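Local coordinates for uncharacterized protein (Bacteroides uniformis ATCC 8492, PDB 4Q68) that probably cleaves the amide bond between N-acetylmuramic acid and L-alanine in peptidoglycan fragments, as an amidase of the NlpC/P60 type, at residues Lys5-Asn10 / Ala50-Pro55; Lys13-Pro18 / Lys211-Ser216; Leu32-Asp37 / Ala66-Leu71; Phe103-Thr108 / Val235-Lys240. One frame throughout, in Å; residues are numbered along the deposited sequence. Where two conformers were deposited one is given.

From the N terminus, helix 2-12 leads off and pairs with the end of helix 41-53 in interaction 1, closing a loop of about forty residues. Interaction 2 opens before that loop is shut, at 13-18, and closes only at 211-216, so the two cross; its much longer loop contains all of interaction 3, in which 32-37 lies on helix 64-75. Interaction 3 in turn crosses interaction 1, the two sharing a boundary where helix 41-53 meets helix 64-75. Interaction 4 opens after 1 and 3 have closed, crosses 2, and sets strand 104-106 beside 230-238. Interactions 2 and 4 reach the same antiparallel sheet, while Lys240 and Met238 touch Thr52 of interaction 1.

Interaction 1: Lys5-Asn10 / Ala50-Pro55; sequences KDMLSN and AETLTP
Thr52 of helix 41-53 turns both branches of its side chain to helix 2-12, where Asn10 takes its hydroxyl and Asp6 its methyl. The ND2 of Asn10 donates to OG1 of Thr52 over 2.9 Å, in a nearly straight bond (170°) that lies in the plane of the amide. OG1 also bonds to Val48 O one turn back on its own helix. Chi1 of -46° sets OG1 beside the backbone N, leaving CG2 anti to that N, 3.7 Å from CB of Asp6. Selenomethionine Met7 crosses Thr52 at about a right angle, SE standing 3.7 Å from OG1.

Glu51 meets the same asparagine differently: its extended chain lays the carboxylate flat on the Asn10 amide, the planes 13° apart and CD of Glu51 3.7 Å from CG of Asn10. A water donates to both Asn10 O (2.9 Å) and Glu51 OE1 (2.7 Å), joining the helices a second time. In the Lys13 conformer described, NZ bonds to Asn10 OD1 and makes a long, weak ion pair with Glu51 OE2.

Gripped by Thr52 and this lysine, the buried amide is probably held against rotation, and the lysine charge may ease the closeness of the stacked groups.

Interaction 2: Lys13-Pro18 / Lys211-Ser216; sequences KYLDVP and KKVVVS
The carbonyl oxygen of Val213 takes two donors: the backbone N of Asp16, 3.0 Å away in a nearly straight bond (172°), and a water 2.8 Å off that also donates to OD1 of Asp16. The N-H of Val213 is used as well, reaching Val17 O at 2.9 Å, so one residue of strand 212-215 is bound at both backbone polar groups by the second half of a type II turn, Tyr14 to Val17. Asp16 and Lys212, the latter modelled in two conformers, lie side by side pointing the same way; in the conformer described, OD1 and NZ are 4.1 Å apart, beyond a salt bridge, and are bridged by two waters, one of them bound only weakly to OD1.

The side chain of Val213 points into the turn. Its CB packs 3.2 Å from Tyr14 O, CG1 lies 4.2 Å from CB of Tyr14, and CG2, anti to the carbonyl carbon, meets CB of Val17; Val213 also touches Val39 and Leu44. An alanine here would probably open a gap beside Tyr14 and Val17 where the two methyls had been. Farther along, CD2 of Leu15 reaches over the Val214-Val215 peptide to CG2 of Val215, 3.9 Å away.

Val214 bonds its backbone to His205 on the strand's other edge, and Lys211 and Lys212 both face Ser207, a G1 beta bulge at the start of the returning strand of a beta hairpin.

Interaction 3: Leu32-Asp37 / Ala66-Leu71; sequences LVINCD and AFADNL
The ring of Phe67 is approached at its edge by CG2 of Ile34, which lies 4.0 Å from CE2. SG of Cys36 comes to the same ring obliquely, 5.3 Å from the centroid and 60° off the normal, a sulfur-aromatic contact nearest at CZ. Phe67 has CG anti to the backbone N (chi1 171°), and the far end of the ring comes nearer the loop than its CB. Ile34 slides past it in the opposite direction.

The other branch of Ile34 reaches Leu71, one turn on from Phe67, its CG1 3.7 Å from CD2, while CD1 rests against CB of Ala68 at 4.1 Å. Leu32 straddles the same ground, CD2 3.9 Å from CB of Ala68 and CD1 3.9 Å from CD2 of Leu71. Phe67 and Leu71 also pack on Ala50, standing between the loop and helix 41-53.

Carbon and sulfur surfaces carry this contact, and such packing leaves direction loosely defined. Polar anchors of the loop include Val33 O, bonded to Arg75 NH1, and Asn35 N, bonded to Tyr47 OH, which tie it to helices 64-75 and 41-53 and are likely to set its course; Asn35 OD1 closes an Asx turn on Asp37 N.

Interaction 4: Phe103-Thr108 / Val235-Lys240; sequences FLQDVT and VLRMKK
Val235 N donates to OG1 of Thr108 over 2.9 Å in an almost straight line (173°), while Val235 O receives two backbone donors, Val107 N at 2.9 Å and Thr108 N at 3.3 Å. These bonds finish an antiparallel pairing of strand 104-106 with the end of strand 230-238, within the antiparallel sheet of the papain-like NlpC/P60 fold, just where the first strand gives way to helix 107-111. At its middle, Gln105 and Arg237 form a hydrogen-bonded pair, Gln105 N to Arg237 O at 2.8 Å and Arg237 N to Gln105 O at 2.9 Å. Beyond it Lys239 N reaches Phe103 O at 2.9 Å, from above the carbonyl plane.

Asp106 is the N-cap of the helix: its OD1 accepts from Gly109 N, and OD2 forms a salt bridge with Arg234. Thr108 has an unusual chi1 of 23°, away from a staggered position, that sets OG1 opposite the Val235 amide. A valine in its place would probably leave that N-H without its acceptor.

Side chains then fill in on the two faces of the sheet. Leu104 and Leu236 lie on one, over which Trp94 and Ile95 of helix 91-100 pack; Gln105 and Arg237 lie on the other. Past the end of strand 104-106, Val107 CB meets CG1 of Val235 at 3.9 Å. Arg237, bent at chi3, sends NE to Asp175 in a salt bridge and NH2 to Trp170 O, and CG2 of Val107 sits 3.8 Å above the centre of its guanidinium.

Interaction 1: Lys5-Asn10 / Ala50-Pro55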
# COMPACT_ATOMS: atom_id res chain seq x y z
N LYS A 5 -4.25 -11.91 12.67
CA LYS A 5 -4.15 -13.29 12.23
C LYS A 5 -4.89 -13.48 10.91
O LYS A 5 -4.42 -14.20 10.03
CB LYS A 5 -4.70 -14.24 13.28
CG LYS A 5 -3.78 -14.41 14.46
CD LYS A 5 -4.33 -15.42 15.44
CE LYS A 5 -3.34 -15.69 16.56
NZ LYS A 5 -3.86 -16.70 17.51
N ASP A 6 -6.06 -12.86 10.79
CA ASP A 6 -6.87 -13.02 9.60
C ASP A 6 -6.28 -12.27 8.39
O ASP A 6 -6.29 -12.77 7.28
CB ASP A 6 -8.31 -12.55 9.86
CG ASP A 6 -9.06 -13.44 10.85
OD1 ASP A 6 -8.60 -14.55 11.18
OD2 ASP A 6 -10.12 -12.98 11.31
N MSE A 7 -5.76 -11.06 8.60
CA MSE A 7 -5.01 -10.37 7.54
C MSE A 7 -3.87 -11.25 7.04
O MSE A 7 -3.67 -11.40 5.83
CB MSE A 7 -4.42 -9.06 8.07
CG MSE A 7 -5.35 -7.89 8.14
SE MSE A 7 -5.79 -7.15 6.39
CE MSE A 7 -4.01 -6.75 5.75
N LEU A 8 -3.09 -11.81 7.96
CA LEU A 8 -1.96 -12.64 7.58
C LEU A 8 -2.42 -13.90 6.83
O LEU A 8 -1.87 -14.23 5.78
CB LEU A 8 -1.15 -13.01 8.81
CG LEU A 8 0.00 -14.00 8.56
CD1 LEU A 8 1.01 -13.45 7.54
CD2 LEU A 8 0.70 -14.34 9.86
N SER A 9 -3.42 -14.60 7.35
CA SER A 9 -3.83 -15.83 6.70
C SER A 9 -4.44 -15.52 5.33
O SER A 9 -4.21 -16.27 4.38
CB SER A 9 -4.74 -16.65 7.60
OG SER A 9 -5.93 -15.97 7.87
N ASN A 10 -5.16 -14.41 5.19
CA ASN A 10 -5.68 -14.06 3.88
C ASN A 10 -4.56 -13.66 2.91
O ASN A 10 -4.64 -13.97 1.72
CB ASN A 10 -6.75 -12.97 3.98
CG ASN A 10 -8.04 -13.49 4.56
OD1 ASN A 10 -8.32 -14.70 4.48
ND2 ASN A 10 -8.83 -12.61 5.15
N ALA A 50 -9.55 -5.85 1.77
CA ALA A 50 -10.99 -5.88 1.42
C ALA A 50 -11.62 -7.18 1.90
O ALA A 50 -12.70 -7.17 2.46
CB ALA A 50 -11.18 -5.71 -0.06
N GLU A 51 -10.94 -8.30 1.68
CA GLU A 51 -11.46 -9.58 2.13
C GLU A 51 -11.57 -9.64 3.64
O GLU A 51 -12.58 -10.08 4.19
CB GLU A 51 -10.59 -10.71 1.62
CG GLU A 51 -11.04 -12.09 2.09
CD GLU A 51 -10.22 -13.24 1.52
OE1 GLU A 51 -9.23 -13.00 0.80
OE2 GLU A 51 -10.59 -14.40 1.82
N THR A 52 -10.53 -9.18 4.32
CA THR A 52 -10.51 -9.29 5.77
C THR A 52 -11.55 -8.36 6.43
O THR A 52 -12.13 -8.71 7.47
CB THR A 52 -9.10 -9.07 6.34
OG1 THR A 52 -8.15 -9.83 5.59
CG2 THR A 52 -9.02 -9.55 7.77
N LEU A 53 -11.81 -7.21 5.82
CA LEU A 53 -12.85 -6.30 6.31
C LEU A 53 -14.26 -6.82 6.09
O LEU A 53 -15.18 -6.31 6.70
CB LEU A 53 -12.73 -4.94 5.64
CG LEU A 53 -11.63 -4.03 6.16
CD1 LEU A 53 -11.52 -2.83 5.24
CD2 LEU A 53 -11.88 -3.59 7.60
N THR A 54 -14.43 -7.82 5.23
CA THR A 54 -15.75 -8.31 4.85
C THR A 54 -16.14 -9.46 5.78
O THR A 54 -15.51 -10.52 5.73
CB THR A 54 -15.76 -8.83 3.38
OG1 THR A 54 -15.33 -7.80 2.49
CG2 THR A 54 -17.15 -9.25 2.96
N PRO A 55 -17.17 -9.26 6.62
CA PRO A 55 -17.51 -10.36 7.52
C PRO A 55 -17.87 -11.64 6.75
O PRO A 55 -18.53 -11.58 5.70
CB PRO A 55 -18.69 -9.79 8.31
CG PRO A 55 -18.45 -8.32 8.33
CD PRO A 55 -17.89 -8.02 6.96
O HOH W 1 -7.16 -14.65 0.53

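Interaction 2: Lys13-Pro18 / Lys211-Ser216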
# COMPACT_ATOMS: atom_id res chain seq x y z
N LYS A 13 -2.96 -16.87 1.58
CA LYS A 13 -3.78 -17.45 0.51
C LYS A 13 -3.36 -17.03 -0.89
O LYS A 13 -3.68 -17.72 -1.86
CB LYS A 13 -5.26 -17.10 0.65
CG LYS A 13 -5.94 -17.75 1.82
CD LYS A 13 -7.43 -17.46 1.85
CE LYS A 13 -8.01 -17.69 3.23
NZ LYS A 13 -9.34 -17.04 3.38
N TYR A 14 -2.68 -15.88 -0.99
CA TYR A 14 -2.20 -15.39 -2.29
C TYR A 14 -0.81 -15.88 -2.67
O TYR A 14 -0.32 -15.54 -3.74
CB TYR A 14 -2.21 -13.85 -2.31
CG TYR A 14 -3.57 -13.28 -2.57
CD1 TYR A 14 -4.49 -13.15 -1.54
CD2 TYR A 14 -3.97 -12.88 -3.84
CE1 TYR A 14 -5.77 -12.64 -1.78
CE2 TYR A 14 -5.23 -12.37 -4.08
CZ TYR A 14 -6.13 -12.26 -3.06
OH TYR A 14 -7.39 -11.77 -3.33
N LEU A 15 -0.15 -16.70 -1.84
CA LEU A 15 1.17 -17.18 -2.24
C LEU A 15 1.06 -17.83 -3.62
O LEU A 15 0.10 -18.56 -3.90
CB LEU A 15 1.75 -18.16 -1.23
CG LEU A 15 2.16 -17.55 0.11
CD1 LEU A 15 2.62 -18.63 1.05
CD2 LEU A 15 3.27 -16.52 -0.06
N ASP A 16 2.06 -17.56 -4.44
CA ASP A 16 2.22 -18.11 -5.79
C ASP A 16 1.34 -17.46 -6.85
O ASP A 16 1.49 -17.77 -8.02
CB ASP A 16 2.10 -19.65 -5.78
CG ASP A 16 3.13 -20.28 -4.88
OD1 ASP A 16 4.31 -19.86 -4.95
OD2 ASP A 16 2.78 -21.20 -4.09
N VAL A 17 0.47 -16.52 -6.46
CA VAL A 17 -0.28 -15.78 -7.46
C VAL A 17 0.70 -14.94 -8.28
O VAL A 17 1.58 -14.28 -7.72
CB VAL A 17 -1.34 -14.88 -6.80
CG1 VAL A 17 -1.96 -13.92 -7.82
CG2 VAL A 17 -2.43 -15.74 -6.17
N PRO A 18 0.58 -14.96 -9.62
CA PRO A 18 1.53 -14.20 -10.44
C PRO A 18 1.50 -12.69 -10.23
O PRO A 18 0.45 -12.10 -10.01
CB PRO A 18 1.13 -14.56 -11.87
CG PRO A 18 0.47 -15.92 -11.77
CD PRO A 18 -0.26 -15.85 -10.46
N LYS A 211 8.31 -12.66 -9.67
CA LYS A 211 7.18 -12.75 -10.58
C LYS A 211 5.93 -13.34 -9.93
O LYS A 211 5.05 -13.84 -10.63
CB LYS A 211 7.56 -13.52 -11.84
CG LYS A 211 8.76 -12.95 -12.59
CD LYS A 211 9.13 -13.80 -13.78
CE LYS A 211 10.12 -13.12 -14.70
NZ LYS A 211 11.43 -12.88 -14.03
N LYS A 212 5.83 -13.26 -8.60
CA LYS A 212 4.70 -13.83 -7.89
C LYS A 212 4.68 -13.34 -6.45
O LYS A 212 5.63 -12.70 -5.99
CB LYS A 212 4.76 -15.37 -7.92
CG LYS A 212 5.91 -15.96 -7.12
CD LYS A 212 6.16 -17.42 -7.47
CE LYS A 212 7.29 -17.98 -6.63
NZ LYS A 212 7.72 -19.31 -7.10
N VAL A 213 3.60 -13.66 -5.74
CA VAL A 213 3.49 -13.37 -4.32
C VAL A 213 4.31 -14.39 -3.54
O VAL A 213 4.18 -15.60 -3.75
CB VAL A 213 2.02 -13.40 -3.87
CG1 VAL A 213 1.89 -13.17 -2.38
CG2 VAL A 213 1.18 -12.39 -4.64
N VAL A 214 5.16 -13.89 -2.65
CA VAL A 214 6.11 -14.70 -1.90
C VAL A 214 6.13 -14.30 -0.43
O VAL A 214 5.70 -13.21 -0.04
CB VAL A 214 7.55 -14.56 -2.44
CG1 VAL A 214 7.62 -14.94 -3.90
CG2 VAL A 214 8.09 -13.14 -2.23
N VAL A 215 6.66 -15.21 0.38
CA VAL A 215 7.23 -14.88 1.68
C VAL A 215 8.68 -14.50 1.42
O VAL A 215 9.43 -15.26 0.80
CB VAL A 215 7.19 -16.09 2.64
CG1 VAL A 215 7.91 -15.76 3.94
CG2 VAL A 215 5.77 -16.54 2.90
N SER A 216 9.11 -13.34 1.89
CA SER A 216 10.48 -12.92 1.65
C SER A 216 11.48 -13.93 2.22
O SER A 216 11.30 -14.50 3.28
CB SER A 216 10.72 -11.52 2.21
OG SER A 216 10.58 -11.47 3.62
O HOH W 2 5.49 -18.01 -3.38
O HOH W 3 6.49 -21.46 -4.94
O HOH W 4 5.04 -20.76 -7.94

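Interaction 3: Leu32-Asp37 / Ala66-Leu71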
# COMPACT_ATOMS: atom_id res chain seq x y z
N LEU A 32 -14.33 -0.10 -11.18
CA LEU A 32 -13.75 -1.02 -10.21
C LEU A 32 -13.30 -2.29 -10.92
O LEU A 32 -14.12 -3.02 -11.46
CB LEU A 32 -14.76 -1.36 -9.13
CG LEU A 32 -14.24 -2.23 -7.99
CD1 LEU A 32 -13.19 -1.54 -7.14
CD2 LEU A 32 -15.41 -2.69 -7.13
N VAL A 33 -12.00 -2.56 -10.90
CA VAL A 33 -11.41 -3.73 -11.52
C VAL A 33 -11.00 -4.71 -10.42
O VAL A 33 -10.26 -4.36 -9.51
CB VAL A 33 -10.18 -3.34 -12.37
CG1 VAL A 33 -9.45 -4.56 -12.91
CG2 VAL A 33 -10.59 -2.41 -13.52
N ILE A 34 -11.47 -5.94 -10.54
CA ILE A 34 -11.12 -7.00 -9.63
C ILE A 34 -10.37 -8.09 -10.39
O ILE A 34 -10.96 -8.76 -11.24
CB ILE A 34 -12.35 -7.57 -8.91
CG1 ILE A 34 -13.09 -6.44 -8.18
CG2 ILE A 34 -11.94 -8.68 -7.94
CD1 ILE A 34 -14.38 -6.87 -7.49
N ASN A 35 -9.08 -8.21 -10.13
CA ASN A 35 -8.25 -9.24 -10.75
C ASN A 35 -7.40 -9.86 -9.66
O ASN A 35 -6.28 -9.45 -9.40
CB ASN A 35 -7.38 -8.66 -11.86
CG ASN A 35 -6.66 -9.73 -12.65
OD1 ASN A 35 -6.59 -10.89 -12.22
ND2 ASN A 35 -6.11 -9.35 -13.80
N CYS A 36 -7.96 -10.88 -9.02
CA CYS A 36 -7.28 -11.50 -7.90
C CYS A 36 -6.27 -12.57 -8.34
O CYS A 36 -5.55 -13.09 -7.48
CB CYS A 36 -8.28 -12.07 -6.88
SG CYS A 36 -9.37 -10.80 -6.17
N ASP A 37 -6.20 -12.87 -9.64
CA ASP A 37 -5.30 -13.88 -10.20
C ASP A 37 -3.99 -13.27 -10.74
O ASP A 37 -3.09 -14.00 -11.14
CB ASP A 37 -5.98 -14.65 -11.34
CG ASP A 37 -7.32 -15.29 -10.93
OD1 ASP A 37 -7.55 -15.58 -9.74
OD2 ASP A 37 -8.14 -15.54 -11.84
N ALA A 66 -20.24 -7.47 -1.03
CA ALA A 66 -19.62 -6.83 0.13
C ALA A 66 -18.11 -6.69 -0.06
O ALA A 66 -17.54 -5.68 0.29
CB ALA A 66 -19.93 -7.61 1.39
N PHE A 67 -17.47 -7.71 -0.63
CA PHE A 67 -16.05 -7.63 -0.97
C PHE A 67 -15.79 -6.45 -1.90
O PHE A 67 -14.89 -5.65 -1.66
CB PHE A 67 -15.55 -8.93 -1.62
CG PHE A 67 -14.16 -8.84 -2.17
CD1 PHE A 67 -13.05 -8.96 -1.34
CD2 PHE A 67 -13.94 -8.59 -3.52
CE1 PHE A 67 -11.78 -8.86 -1.84
CE2 PHE A 67 -12.67 -8.49 -4.02
CZ PHE A 67 -11.58 -8.63 -3.17
N ALA A 68 -16.57 -6.34 -2.96
CA ALA A 68 -16.41 -5.26 -3.92
C ALA A 68 -16.62 -3.91 -3.26
O ALA A 68 -15.87 -2.97 -3.53
CB ALA A 68 -17.37 -5.44 -5.09
N ASP A 69 -17.63 -3.80 -2.40
CA ASP A 69 -17.87 -2.53 -1.72
C ASP A 69 -16.69 -2.13 -0.82
O ASP A 69 -16.31 -0.96 -0.77
CB ASP A 69 -19.15 -2.58 -0.90
CG ASP A 69 -20.42 -2.52 -1.75
OD1 ASP A 69 -20.37 -2.18 -2.95
OD2 ASP A 69 -21.48 -2.81 -1.17
N ASN A 70 -16.12 -3.10 -0.12
CA ASN A 70 -14.94 -2.81 0.70
C ASN A 70 -13.74 -2.46 -0.15
O ASN A 70 -13.01 -1.52 0.17
CB ASN A 70 -14.66 -3.96 1.65
CG ASN A 70 -15.60 -3.95 2.82
OD1 ASN A 70 -15.94 -2.88 3.33
ND2 ASN A 70 -16.06 -5.11 3.23
N LEU A 71 -13.52 -3.18 -1.24
CA LEU A 71 -12.42 -2.86 -2.14
C LEU A 71 -12.56 -1.43 -2.66
O LEU A 71 -11.58 -0.69 -2.72
CB LEU A 71 -12.35 -3.86 -3.29
CG LEU A 71 -11.23 -3.61 -4.29
CD1 LEU A 71 -9.87 -3.74 -3.63
CD2 LEU A 71 -11.37 -4.55 -5.46

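Interaction 4: Phe103-Thr108 / Val235-Lys240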
# COMPACT_ATOMS: atom_id res chain seq x y z
N PHE A 103 -11.04 2.57 8.87
CA PHE A 103 -10.62 1.19 8.66
C PHE A 103 -9.12 0.95 8.71
O PHE A 103 -8.68 -0.19 8.56
CB PHE A 103 -11.27 0.57 7.41
CG PHE A 103 -10.92 1.26 6.11
CD1 PHE A 103 -9.76 0.96 5.43
CD2 PHE A 103 -11.77 2.20 5.55
CE1 PHE A 103 -9.44 1.58 4.24
CE2 PHE A 103 -11.47 2.81 4.36
CZ PHE A 103 -10.29 2.50 3.71
N LEU A 104 -8.33 2.01 8.94
CA LEU A 104 -6.91 1.88 9.20
C LEU A 104 -6.51 2.71 10.42
O LEU A 104 -7.05 3.79 10.65
CB LEU A 104 -6.05 2.40 8.05
CG LEU A 104 -6.05 1.62 6.74
CD1 LEU A 104 -5.17 2.35 5.73
CD2 LEU A 104 -5.57 0.21 6.92
N GLN A 105 -5.53 2.18 11.14
CA GLN A 105 -4.79 2.91 12.16
C GLN A 105 -3.37 3.11 11.69
O GLN A 105 -2.76 2.20 11.12
CB GLN A 105 -4.77 2.14 13.48
CG GLN A 105 -6.09 2.10 14.17
CD GLN A 105 -6.16 1.09 15.29
OE1 GLN A 105 -5.40 0.12 15.32
NE2 GLN A 105 -7.10 1.29 16.20
N ASP A 106 -2.83 4.30 11.94
CA ASP A 106 -1.46 4.65 11.61
C ASP A 106 -0.59 4.30 12.81
O ASP A 106 -0.48 5.05 13.78
CB ASP A 106 -1.39 6.12 11.21
CG ASP A 106 -0.04 6.53 10.69
OD1 ASP A 106 0.94 5.80 10.98
OD2 ASP A 106 0.03 7.56 9.97
N VAL A 107 -0.00 3.11 12.77
CA VAL A 107 0.76 2.58 13.90
C VAL A 107 2.07 3.33 14.08
O VAL A 107 2.41 3.71 15.20
CB VAL A 107 0.99 1.07 13.75
CG1 VAL A 107 1.77 0.52 14.92
CG2 VAL A 107 -0.32 0.33 13.59
N THR A 108 2.83 3.54 13.00
CA THR A 108 4.03 4.36 13.11
C THR A 108 3.71 5.77 13.63
O THR A 108 4.52 6.35 14.34
CB THR A 108 4.83 4.42 11.78
OG1 THR A 108 3.98 4.12 10.67
CG2 THR A 108 5.96 3.42 11.79
N VAL A 235 3.80 1.75 9.09
CA VAL A 235 3.11 0.56 9.54
C VAL A 235 1.66 0.94 9.81
O VAL A 235 1.38 1.85 10.61
CB VAL A 235 3.75 -0.00 10.83
CG1 VAL A 235 2.99 -1.23 11.32
CG2 VAL A 235 5.21 -0.33 10.60
N LEU A 236 0.75 0.28 9.10
CA LEU A 236 -0.68 0.53 9.20
C LEU A 236 -1.36 -0.74 9.68
O LEU A 236 -0.86 -1.85 9.47
CB LEU A 236 -1.30 0.94 7.86
CG LEU A 236 -0.70 2.14 7.12
CD1 LEU A 236 -0.50 3.33 8.04
CD2 LEU A 236 0.59 1.80 6.39
N ARG A 237 -2.53 -0.61 10.30
CA ARG A 237 -3.24 -1.76 10.84
C ARG A 237 -4.72 -1.64 10.55
O ARG A 237 -5.34 -0.60 10.80
CB ARG A 237 -2.98 -1.84 12.34
CG ARG A 237 -3.56 -3.08 13.04
CD ARG A 237 -3.08 -3.19 14.47
NE ARG A 237 -1.63 -3.35 14.50
CZ ARG A 237 -0.81 -2.93 15.45
NH1 ARG A 237 -1.25 -2.32 16.54
NH2 ARG A 237 0.50 -3.12 15.28
N MSE A 238 -5.30 -2.71 10.04
CA MSE A 238 -6.74 -2.79 9.85
C MSE A 238 -7.49 -2.49 11.14
O MSE A 238 -7.10 -2.97 12.21
CB MSE A 238 -7.12 -4.21 9.40
CG MSE A 238 -8.60 -4.41 9.18
SE MSE A 238 -9.10 -6.21 8.70
CE MSE A 238 -8.69 -7.03 10.43
N LYS A 239 -8.57 -1.73 11.00
CA LYS A 239 -9.51 -1.51 12.09
C LYS A 239 -10.87 -1.98 11.57
O LYS A 239 -11.38 -1.45 10.59
CB LYS A 239 -9.51 -0.04 12.52
CG LYS A 239 -10.40 0.26 13.71
CD LYS A 239 -10.28 1.71 14.16
CE LYS A 239 -11.20 1.99 15.34
NZ LYS A 239 -11.31 3.45 15.65
N LYS A 240 -11.40 -2.99 12.24
CA LYS A 240 -12.62 -3.71 11.85
C LYS A 240 -13.64 -3.70 13.00
O LYS A 240 -13.22 -3.75 14.17
CB LYS A 240 -12.21 -5.17 11.50
CG LYS A 240 -13.23 -6.08 10.90
CD LYS A 240 -12.64 -7.46 10.65
CE LYS A 240 -13.69 -8.43 10.15
NZ LYS A 240 -13.07 -9.73 9.83
OXT LYS A 240 -14.86 -3.66 12.80
O HOH W 5 -7.14 -2.25 14.88
O HOH W 6 -3.98 -1.94 17.56